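Side-chain contacts in putative Phosphoglycerate mutase (Plasmodium falciparum, PDB 3EOZ), which probably acts as a protein serine/threonine phosphatase, its soluble domain having the histidine phosphatase fold of the phosphoglycerate mutase family: residues 76-79 / 80-84; 152-156 / 157-161; 169-172 / 173-176. All coordinates share one frame; numbering follows the deposited sequence.

All three contacts are local, each spanning a single helix turn or helix start, so none closes a long loop; they follow one another in series and neither nest nor cross. Contact 1 opens helix 78-88, after strand 68-74. Contact 2 carries the chain from strand 148-154 into helix 156-166, and its centre lies about 13 Å from that of contact 1. The two touch where Ile153 packs on Ala84 and Thr83 and where Arg79 meets the ring of His155; the first packs the sheet against helix 78-88, the second lies beside the phosphate. Contact 3, in the next helix, 171-176, lies on the other side of the chain's centre from contact 1 and faces neighbouring subunits.

Contact 1: residues 76-79 / 80-84; sequences DMIR and AKETA
At the N-terminal turn of helix 78-88, the crossover helix of the beta-alpha-beta unit formed with strands 68-74 and 95-98, Lys81 reaches back along the chain to Asp76. Its CG stands beside the backbone N (chi1 -83°), and from there the chain runs extended until NZ meets Asp76 O at 2.9 Å, approaching the carbonyl from the side and tilted out of its plane. A long, flexible amine suits this place, because it can tie down a carbonyl lying ahead of the helix. The Asp76 carboxylate is near but makes no salt bridge, with OD1 4.2 Å from Lys81 NZ; the opposite charge probably still favours the amine here, though both carboxylate oxygens are bonded elsewhere, OD1 weakly to Asn98. Met77, present as selenomethionine, is the N-cap residue, and its O receives Lys81 N as the first turn closes. Its CB rests 4.1 Å from Ala80 CB, a small methyl that fits a buried position against Ser75. On the outer side, Ile78 and Glu82 meet at an oblique angle, CG2 of the isoleucine lying 3.6 Å from OE1, which has a weak hydrogen bond to Thr46 N. Thr83 is buried, and its hydroxyl is satisfied within the helix: OG1 sits 3.0 Å from Arg79 O, while Thr83 N lies 2.8 Å from that same oxygen, the two donors arriving from opposite faces of the carbonyl plane. The threonine thus hides its polar group and leaves its methyl to pack on strand 148-154. Arg79 sends its extended chain off the helix, where NH2 pairs with Glu104 and NH1 with a bound phosphate ion. Glu104 probably orients the guanidinium for the anion. An arginine in this first turn, facing the phosphate, is consistent with the anion pocket of the histidine phosphatase superfamily.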
ATOM      1  N   ASP B  76      -6.633   1.680  28.904  1.00 51.54           N
ATOM      2  CA  ASP B  76      -6.097   2.106  30.196  1.00 52.75           C
ATOM      3  C   ASP B  76      -4.954   3.097  30.078  1.00 54.03           C
ATOM      4  O   ASP B  76      -4.650   3.772  31.054  1.00 54.76           O
ATOM      5  CB  ASP B  76      -5.554   0.913  30.977  1.00 52.94           C
ATOM      6  CG  ASP B  76      -6.636  -0.019  31.459  1.00 53.02           C
ATOM      7  OD1 ASP B  76      -7.813   0.386  31.435  1.00 55.02           O
ATOM      8  OD2 ASP B  76      -6.301  -1.152  31.870  1.00 50.90           O
HETATM    9  N   MSE B  77      -4.312   3.186  28.911  1.00 55.28           N
HETATM   10  CA  MSE B  77      -3.094   3.987  28.759  1.00 56.22           C
HETATM   11  C   MSE B  77      -3.368   5.455  28.957  1.00 56.05           C
HETATM   12  O   MSE B  77      -4.377   5.982  28.459  1.00 55.70           O
HETATM   13  CB  MSE B  77      -2.471   3.822  27.380  1.00 57.23           C
HETATM   14  CG  MSE B  77      -1.586   2.613  27.210  1.00 60.72           C
HETATM   15 SE   MSE B  77      -2.484   0.951  27.584  1.00 71.94          SE
HETATM   16  CE  MSE B  77      -1.388   0.369  29.108  1.00 66.01           C
ATOM     17  N   ILE B  78      -2.434   6.112  29.641  1.00 55.84           N
ATOM     18  CA  ILE B  78      -2.586   7.504  30.028  1.00 56.06           C
ATOM     19  C   ILE B  78      -2.838   8.376  28.819  1.00 55.94           C
ATOM     20  O   ILE B  78      -3.794   9.136  28.804  1.00 56.12           O
ATOM     21  CB  ILE B  78      -1.350   8.027  30.818  1.00 56.43           C
ATOM     22  CG1 ILE B  78      -1.064   7.090  32.009  1.00 57.24           C
ATOM     23  CG2 ILE B  78      -1.569   9.472  31.271  1.00 55.89           C
ATOM     24  CD1 ILE B  78      -0.529   7.764  33.276  1.00 58.51           C
ATOM     25  N   ARG B  79      -1.979   8.261  27.812  1.00 56.12           N
ATOM     26  CA  ARG B  79      -2.153   8.994  26.522  1.00 56.37           C
ATOM     27  C   ARG B  79      -3.481   8.735  25.811  1.00 55.76           C
ATOM     28  O   ARG B  79      -4.026   9.645  25.160  1.00 55.28           O
ATOM     29  CB  ARG B  79      -1.013   8.683  25.548  1.00 56.63           C
ATOM     30  CG  ARG B  79      -0.452   7.334  25.734  1.00 58.20           C
ATOM     31  CD  ARG B  79       0.336   6.824  24.561  1.00 60.32           C
ATOM     32  NE  ARG B  79       0.775   5.479  24.917  1.00 62.37           N
ATOM     33  CZ  ARG B  79       1.315   4.601  24.093  1.00 64.12           C
ATOM     34  NH1 ARG B  79       1.520   4.904  22.815  1.00 66.00           N
ATOM     35  NH2 ARG B  79       1.658   3.412  24.562  1.00 64.83           N
ATOM     36  N   ALA B  80      -3.982   7.501  25.920  1.00 55.32           N
ATOM     37  CA  ALA B  80      -5.313   7.161  25.406  1.00 55.07           C
ATOM     38  C   ALA B  80      -6.351   7.992  26.140  1.00 54.90           C
ATOM     39  O   ALA B  80      -7.085   8.754  25.519  1.00 54.47           O
ATOM     40  CB  ALA B  80      -5.596   5.669  25.562  1.00 54.73           C
ATOM     41  N   LYS B  81      -6.366   7.857  27.468  1.00 55.43           N
ATOM     42  CA  LYS B  81      -7.188   8.692  28.365  1.00 55.74           C
ATOM     43  C   LYS B  81      -7.053  10.186  28.068  1.00 55.55           C
ATOM     44  O   LYS B  81      -8.048  10.910  27.952  1.00 55.60           O
ATOM     45  CB  LYS B  81      -6.821   8.407  29.829  1.00 56.24           C
ATOM     46  CG  LYS B  81      -7.538   7.170  30.382  1.00 58.46           C
ATOM     47  CD  LYS B  81      -6.801   6.448  31.505  1.00 60.28           C
ATOM     48  CE  LYS B  81      -7.620   5.227  31.945  1.00 62.23           C
ATOM     49  NZ  LYS B  81      -6.869   4.245  32.798  1.00 64.44           N
ATOM     50  N   GLU B  82      -5.814  10.628  27.919  1.00 55.11           N
ATOM     51  CA  GLU B  82      -5.519  12.012  27.597  1.00 55.47           C
ATOM     52  C   GLU B  82      -6.216  12.447  26.300  1.00 54.61           C
ATOM     53  O   GLU B  82      -6.958  13.442  26.285  1.00 54.83           O
ATOM     54  CB  GLU B  82      -4.001  12.187  27.484  1.00 56.13           C
ATOM     55  CG  GLU B  82      -3.460  13.425  28.150  1.00 59.44           C
ATOM     56  CD  GLU B  82      -1.977  13.311  28.506  1.00 63.94           C
ATOM     57  OE1 GLU B  82      -1.508  12.210  28.892  1.00 66.48           O
ATOM     58  OE2 GLU B  82      -1.279  14.346  28.417  1.00 68.32           O
ATOM     59  N   THR B  83      -5.995  11.684  25.225  1.00 53.49           N
ATOM     60  CA  THR B  83      -6.601  11.958  23.919  1.00 52.05           C
ATOM     61  C   THR B  83      -8.119  11.960  24.028  1.00 51.98           C
ATOM     62  O   THR B  83      -8.777  12.839  23.477  1.00 51.73           O
ATOM     63  CB  THR B  83      -6.119  10.915  22.844  1.00 51.91           C
ATOM     64  OG1 THR B  83      -4.706  11.049  22.654  1.00 49.12           O
ATOM     65  CG2 THR B  83      -6.820  11.102  21.512  1.00 49.40           C
ATOM     66  N   ALA B  84      -8.668  10.977  24.746  1.00 52.11           N
ATOM     67  CA  ALA B  84     -10.113  10.922  25.004  1.00 52.17           C
ATOM     68  C   ALA B  84     -10.587  12.219  25.672  1.00 52.29           C
ATOM     69  O   ALA B  84     -11.550  12.844  25.225  1.00 51.57           O
ATOM     70  CB  ALA B  84     -10.455   9.723  25.863  1.00 51.80           C
TER

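Contact 2: residues 152-156 / 157-161; sequences VICHG and NVIRY. With PO4 (phosphate ion), chain E.
Hydrogen bonds dominate where His155 caps helix 156-166. The imidazole lies beside the Asn157 side chain, their planes 46° apart, and its edge accepts Asn157 N at ND1, 2.9 Å away, in a nearly straight bond (168°) with the donor in the ring plane. With CG anti to the backbone N (chi1 -170°), the ring is placed so that this capping bond can fix its rotation; histidine suits the cap because an imidazole nitrogen can accept the amide. The carbonyl of the same residue takes Ile159 N at 2.9 Å and, weakly, Val158 N.

The bound ion adds a polar contact of its own: Gly156 N donates to O1 of the phosphate at 2.9 Å, using an amide at the helix start, where the dipole would probably favour an anion. The phosphorus lies over one face of the His155 ring, but one oxygen is modelled too close, which leaves the detail doubtful. In the histidine phosphatase fold, a histidine at the end of a central parallel strand commonly lines this pocket, as His155 probably does here.

Apolar packing lies behind the turn. Cys154 SG meets Val158 CG1 at 3.6 Å, compact side chains suited to a buried strand-to-helix junction, and Val158 also touches Ile131 of helix 114-139.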
ATOM      1  N   VAL B 152     -13.992   5.166  18.774  1.00 41.00           N
ATOM      2  CA  VAL B 152     -13.100   4.201  19.384  1.00 39.48           C
ATOM      3  C   VAL B 152     -11.705   4.777  19.253  1.00 39.33           C
ATOM      4  O   VAL B 152     -11.215   4.929  18.154  1.00 39.28           O
ATOM      5  CB  VAL B 152     -13.221   2.844  18.695  1.00 38.98           C
ATOM      6  CG1 VAL B 152     -12.414   1.795  19.432  1.00 37.44           C
ATOM      7  CG2 VAL B 152     -14.673   2.445  18.636  1.00 37.74           C
ATOM      8  N   ILE B 153     -11.085   5.138  20.371  1.00 39.38           N
ATOM      9  CA  ILE B 153      -9.728   5.678  20.342  1.00 39.82           C
ATOM     10  C   ILE B 153      -8.750   4.529  20.472  1.00 40.09           C
ATOM     11  O   ILE B 153      -8.923   3.657  21.320  1.00 40.27           O
ATOM     12  CB  ILE B 153      -9.484   6.732  21.414  1.00 39.93           C
ATOM     13  CG1 ILE B 153     -10.485   7.875  21.231  1.00 39.65           C
ATOM     14  CG2 ILE B 153      -8.054   7.267  21.322  1.00 39.46           C
ATOM     15  CD1 ILE B 153     -10.206   9.026  22.120  1.00 40.94           C
ATOM     16  N   CYS B 154      -7.736   4.531  19.611  1.00 40.14           N
ATOM     17  CA  CYS B 154      -6.917   3.335  19.386  1.00 40.52           C
ATOM     18  C   CYS B 154      -5.429   3.621  19.309  1.00 40.30           C
ATOM     19  O   CYS B 154      -4.991   4.576  18.672  1.00 40.41           O
ATOM     20  CB  CYS B 154      -7.318   2.675  18.065  1.00 40.29           C
ATOM     21  SG  CYS B 154      -8.897   1.845  18.072  1.00 41.43           S
ATOM     22  N   HIS B 155      -4.658   2.757  19.945  1.00 40.54           N
ATOM     23  CA  HIS B 155      -3.240   2.647  19.666  1.00 40.95           C
ATOM     24  C   HIS B 155      -3.082   2.180  18.219  1.00 40.08           C
ATOM     25  O   HIS B 155      -3.953   1.479  17.672  1.00 39.04           O
ATOM     26  CB  HIS B 155      -2.601   1.642  20.612  1.00 41.61           C
ATOM     27  CG  HIS B 155      -1.106   1.636  20.567  1.00 46.09           C
ATOM     28  ND1 HIS B 155      -0.388   1.117  19.506  1.00 49.29           N
ATOM     29  CD2 HIS B 155      -0.188   2.077  21.459  1.00 49.31           C
ATOM     30  CE1 HIS B 155       0.905   1.237  19.749  1.00 49.46           C
ATOM     31  NE2 HIS B 155       1.055   1.826  20.923  1.00 49.93           N
ATOM     32  N   GLY B 156      -1.978   2.581  17.601  1.00 39.62           N
ATOM     33  CA  GLY B 156      -1.686   2.217  16.217  1.00 39.32           C
ATOM     34  C   GLY B 156      -1.667   0.723  15.974  1.00 39.49           C
ATOM     35  O   GLY B 156      -2.130   0.279  14.922  1.00 39.93           O
ATOM     36  N   ASN B 157      -1.148  -0.054  16.925  1.00 39.04           N
ATOM     37  CA  ASN B 157      -1.131  -1.504  16.785  0.50 38.98           C
ATOM     38  C   ASN B 157      -2.550  -2.064  16.818  1.00 39.38           C
ATOM     39  O   ASN B 157      -2.826  -3.119  16.244  1.00 39.85           O
ATOM     40  CB  ASN B 157      -0.276  -2.153  17.888  0.50 38.76           C
ATOM     41  CG  ASN B 157       1.218  -1.826  17.757  0.50 37.40           C
ATOM     42  OD1 ASN B 157       1.683  -1.373  16.716  0.50 34.03           O
ATOM     43  ND2 ASN B 157       1.966  -2.061  18.826  0.50 37.37           N
ATOM     44  N   VAL B 158      -3.450  -1.359  17.505  1.00 38.54           N
ATOM     45  CA  VAL B 158      -4.831  -1.788  17.576  1.00 37.98           C
ATOM     46  C   VAL B 158      -5.549  -1.446  16.265  1.00 38.16           C
ATOM     47  O   VAL B 158      -6.146  -2.339  15.654  1.00 37.67           O
ATOM     48  CB  VAL B 158      -5.551  -1.185  18.805  1.00 38.47           C
ATOM     49  CG1 VAL B 158      -7.120  -1.233  18.645  1.00 36.54           C
ATOM     50  CG2 VAL B 158      -5.064  -1.904  20.062  1.00 35.89           C
ATOM     51  N   ILE B 159      -5.450  -0.186  15.824  1.00 37.83           N
ATOM     52  CA  ILE B 159      -5.959   0.220  14.510  1.00 38.51           C
ATOM     53  C   ILE B 159      -5.478  -0.704  13.372  1.00 38.79           C
ATOM     54  O   ILE B 159      -6.232  -1.012  12.428  1.00 38.45           O
ATOM     55  CB  ILE B 159      -5.566   1.674  14.129  1.00 38.35           C
ATOM     56  CG1 ILE B 159      -6.222   2.659  15.083  1.00 40.86           C
ATOM     57  CG2 ILE B 159      -6.032   1.982  12.723  1.00 38.23           C
ATOM     58  CD1 ILE B 159      -6.326   4.121  14.590  1.00 42.25           C
ATOM     59  N   ARG B 160      -4.224  -1.122  13.466  1.00 39.06           N
ATOM     60  CA  ARG B 160      -3.622  -1.989  12.471  1.00 39.40           C
ATOM     61  C   ARG B 160      -4.293  -3.337  12.452  1.00 38.50           C
ATOM     62  O   ARG B 160      -4.676  -3.817  11.386  1.00 39.26           O
ATOM     63  CB  ARG B 160      -2.129  -2.166  12.748  1.00 40.21           C
ATOM     64  CG  ARG B 160      -1.407  -2.887  11.635  1.00 43.64           C
ATOM     65  CD  ARG B 160       0.085  -2.725  11.719  1.00 47.34           C
ATOM     66  NE  ARG B 160       0.618  -3.364  12.918  1.00 51.04           N
ATOM     67  CZ  ARG B 160       1.438  -2.785  13.792  1.00 53.64           C
ATOM     68  NH1 ARG B 160       1.851  -1.523  13.622  1.00 54.83           N
ATOM     69  NH2 ARG B 160       1.857  -3.480  14.847  1.00 53.28           N
ATOM     70  N   TYR B 161      -4.426  -3.952  13.622  1.00 37.49           N
ATOM     71  CA  TYR B 161      -5.108  -5.244  13.748  1.00 36.63           C
ATOM     72  C   TYR B 161      -6.540  -5.119  13.210  1.00 35.92           C
ATOM     73  O   TYR B 161      -6.929  -5.861  12.330  1.00 35.94           O
ATOM     74  CB  TYR B 161      -5.110  -5.730  15.204  1.00 36.44           C
ATOM     75  CG  TYR B 161      -5.892  -7.014  15.445  1.00 37.44           C
ATOM     76  CD1 TYR B 161      -7.264  -6.993  15.611  1.00 38.19           C
ATOM     77  CD2 TYR B 161      -5.240  -8.254  15.549  1.00 38.65           C
ATOM     78  CE1 TYR B 161      -7.984  -8.162  15.834  1.00 39.55           C
ATOM     79  CE2 TYR B 161      -5.950  -9.429  15.768  1.00 38.15           C
ATOM     80  CZ  TYR B 161      -7.322  -9.375  15.912  1.00 40.12           C
ATOM     81  OH  TYR B 161      -8.044 -10.531  16.130  1.00 42.19           O
TER
HETATM   82  P   PO4 E 216       0.165   5.274  19.416  1.00 92.20           P
HETATM   83  O1  PO4 E 216      -1.116   5.163  18.615  1.00 92.89           O
HETATM   84  O2  PO4 E 216       1.327   5.149  18.459  1.00 93.00           O
HETATM   85  O3  PO4 E 216       0.209   6.597  20.155  1.00 93.27           O
HETATM   86  O4  PO4 E 216       0.275   4.204  20.455  1.00 91.00           O

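Contact 3: residues 169-172 / 173-176; sequences IPLF and AWLR
Phe172 carries its ring anti to the backbone N (chi1 178°), while Arg176, one turn on, runs extended from CG to NE and then turns its guanidinium flat onto that ring. The two planes lie 11° apart with their centres 3.6 Å from each other, a stacked cation-pi pair in which CZ is over the ring face; Arg176 CD adds a CH-pi contact to the same ring. The guanidinium is also gripped at its edge, since NH1 gives a hydrogen bond of 2.7 Å to Phe172 O, in the carbonyl plane and on a lone pair. An arginine suits the place because its flat cation can stack and donate at once; its NE forms a salt bridge with Glu199 of the third subunit.

Trp174 takes the hindered first torsion, with CG between backbone N and carbonyl carbon (chi1 52°), which turns the indole back toward the helix start. There NE1 donates to Ile169 O at 3.2 Å, reaching it from above the carbonyl plane while the oxygen lies in the ring plane. Leu171 CA makes a CH-pi contact over one face of Trp174, 3.8 Å from the centroid of its five-membered ring, and Ile169 CG2 touches Trp174 CD1 at 3.6 Å and Ala173 CB at 3.7 Å, where a methyl leaves room for the branched chain. Leu171 CD2 and Leu175 CD1 also touch, modelled rather close at 3.3 Å; these apolar side chains pack on other subunits too. Trp174 meets Phe177 of the second subunit edge to face. The whole forms a short interface helix of the four-chain assembly, carrying an i to i+4 cation-pi stack on its surface toward neighbouring subunits.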
ATOM      1  N   ILE B 169      -6.573  -6.887   4.470  1.00 30.26           N
ATOM      2  CA  ILE B 169      -5.448  -6.268   3.808  1.00 30.42           C
ATOM      3  C   ILE B 169      -4.388  -7.312   3.512  1.00 30.96           C
ATOM      4  O   ILE B 169      -4.051  -8.110   4.375  1.00 30.52           O
ATOM      5  CB  ILE B 169      -4.788  -5.203   4.699  1.00 30.84           C
ATOM      6  CG1 ILE B 169      -5.770  -4.017   4.923  1.00 30.55           C
ATOM      7  CG2 ILE B 169      -3.441  -4.797   4.088  1.00 28.53           C
ATOM      8  CD1 ILE B 169      -5.261  -2.920   5.889  1.00 29.94           C
ATOM      9  N   PRO B 170      -3.856  -7.307   2.289  1.00 31.74           N
ATOM     10  CA  PRO B 170      -2.895  -8.355   1.976  1.00 32.29           C
ATOM     11  C   PRO B 170      -1.610  -8.230   2.776  1.00 33.28           C
ATOM     12  O   PRO B 170      -1.181  -7.132   3.155  1.00 32.99           O
ATOM     13  CB  PRO B 170      -2.616  -8.176   0.493  1.00 32.66           C
ATOM     14  CG  PRO B 170      -3.375  -6.916   0.064  1.00 32.00           C
ATOM     15  CD  PRO B 170      -4.285  -6.519   1.122  1.00 31.25           C
ATOM     16  N   LEU B 171      -1.004  -9.376   3.036  1.00 33.84           N
ATOM     17  CA  LEU B 171       0.223  -9.408   3.781  1.00 34.45           C
ATOM     18  C   LEU B 171       1.259  -8.482   3.129  1.00 34.45           C
ATOM     19  O   LEU B 171       2.011  -7.796   3.822  1.00 35.01           O
ATOM     20  CB  LEU B 171       0.685 -10.862   3.907  1.00 34.91           C
ATOM     21  CG  LEU B 171       2.044 -11.104   4.540  1.00 37.10           C
ATOM     22  CD1 LEU B 171       2.119 -12.484   5.225  1.00 36.98           C
ATOM     23  CD2 LEU B 171       3.096 -10.953   3.453  1.00 38.12           C
ATOM     24  N   PHE B 172       1.269  -8.432   1.806  1.00 34.51           N
ATOM     25  CA  PHE B 172       2.166  -7.556   1.053  1.00 35.30           C
ATOM     26  C   PHE B 172       2.238  -6.132   1.637  1.00 36.28           C
ATOM     27  O   PHE B 172       3.327  -5.574   1.804  1.00 36.24           O
ATOM     28  CB  PHE B 172       1.701  -7.521  -0.414  1.00 35.28           C
ATOM     29  CG  PHE B 172       2.492  -6.612  -1.307  1.00 35.20           C
ATOM     30  CD1 PHE B 172       3.441  -7.122  -2.171  1.00 35.46           C
ATOM     31  CD2 PHE B 172       2.220  -5.247  -1.350  1.00 36.00           C
ATOM     32  CE1 PHE B 172       4.159  -6.280  -3.031  1.00 35.78           C
ATOM     33  CE2 PHE B 172       2.925  -4.397  -2.200  1.00 35.53           C
ATOM     34  CZ  PHE B 172       3.900  -4.910  -3.033  1.00 37.03           C
ATOM     35  N   ALA B 173       1.085  -5.554   1.944  1.00 37.11           N
ATOM     36  CA  ALA B 173       1.021  -4.158   2.360  1.00 38.44           C
ATOM     37  C   ALA B 173       1.564  -3.974   3.772  1.00 39.95           C
ATOM     38  O   ALA B 173       2.354  -3.063   4.042  1.00 39.86           O
ATOM     39  CB  ALA B 173      -0.408  -3.627   2.234  1.00 37.77           C
ATOM     40  N   TRP B 174       1.180  -4.853   4.684  1.00 42.52           N
ATOM     41  CA  TRP B 174       1.674  -4.704   6.044  1.00 44.36           C
ATOM     42  C   TRP B 174       3.007  -5.389   6.329  1.00 45.86           C
ATOM     43  O   TRP B 174       3.563  -5.217   7.419  1.00 46.50           O
ATOM     44  CB  TRP B 174       0.627  -5.057   7.081  1.00 44.75           C
ATOM     45  CG  TRP B 174      -0.061  -6.347   6.958  1.00 46.26           C
ATOM     46  CD1 TRP B 174      -1.240  -6.584   6.328  1.00 46.97           C
ATOM     47  CD2 TRP B 174       0.324  -7.579   7.566  1.00 47.94           C
ATOM     48  NE1 TRP B 174      -1.612  -7.890   6.487  1.00 47.35           N
ATOM     49  CE2 TRP B 174      -0.661  -8.528   7.240  1.00 48.21           C
ATOM     50  CE3 TRP B 174       1.414  -7.976   8.338  1.00 48.56           C
ATOM     51  CZ2 TRP B 174      -0.587  -9.846   7.655  1.00 49.44           C
ATOM     52  CZ3 TRP B 174       1.484  -9.279   8.755  1.00 49.69           C
ATOM     53  CH2 TRP B 174       0.486 -10.202   8.419  1.00 50.28           C
ATOM     54  N   LEU B 175       3.546  -6.122   5.353  1.00 46.76           N
ATOM     55  CA  LEU B 175       4.963  -6.454   5.405  1.00 47.25           C
ATOM     56  C   LEU B 175       5.761  -5.186   5.193  1.00 47.38           C
ATOM     57  O   LEU B 175       6.744  -4.981   5.885  1.00 48.08           O
ATOM     58  CB  LEU B 175       5.382  -7.476   4.343  1.00 47.56           C
ATOM     59  CG  LEU B 175       5.569  -8.946   4.715  1.00 48.15           C
ATOM     60  CD1 LEU B 175       6.192  -9.682   3.511  1.00 49.12           C
ATOM     61  CD2 LEU B 175       6.429  -9.144   5.930  1.00 48.79           C
ATOM     62  N   ARG B 176       5.343  -4.362   4.230  1.00 47.56           N
ATOM     63  CA  ARG B 176       6.102  -3.167   3.789  1.00 47.94           C
ATOM     64  C   ARG B 176       5.781  -1.841   4.505  1.00 49.27           C
ATOM     65  O   ARG B 176       6.544  -0.892   4.386  1.00 49.14           O
ATOM     66  CB  ARG B 176       5.917  -2.944   2.283  1.00 47.18           C
ATOM     67  CG  ARG B 176       6.617  -3.981   1.447  1.00 45.64           C
ATOM     68  CD  ARG B 176       6.083  -4.036   0.035  1.00 44.18           C
ATOM     69  NE  ARG B 176       6.658  -5.168  -0.668  1.00 43.15           N
ATOM     70  CZ  ARG B 176       6.330  -6.443  -0.454  1.00 42.43           C
ATOM     71  NH1 ARG B 176       5.392  -6.764   0.441  1.00 42.42           N
ATOM     72  NH2 ARG B 176       6.951  -7.406  -1.132  1.00 39.67           N
TER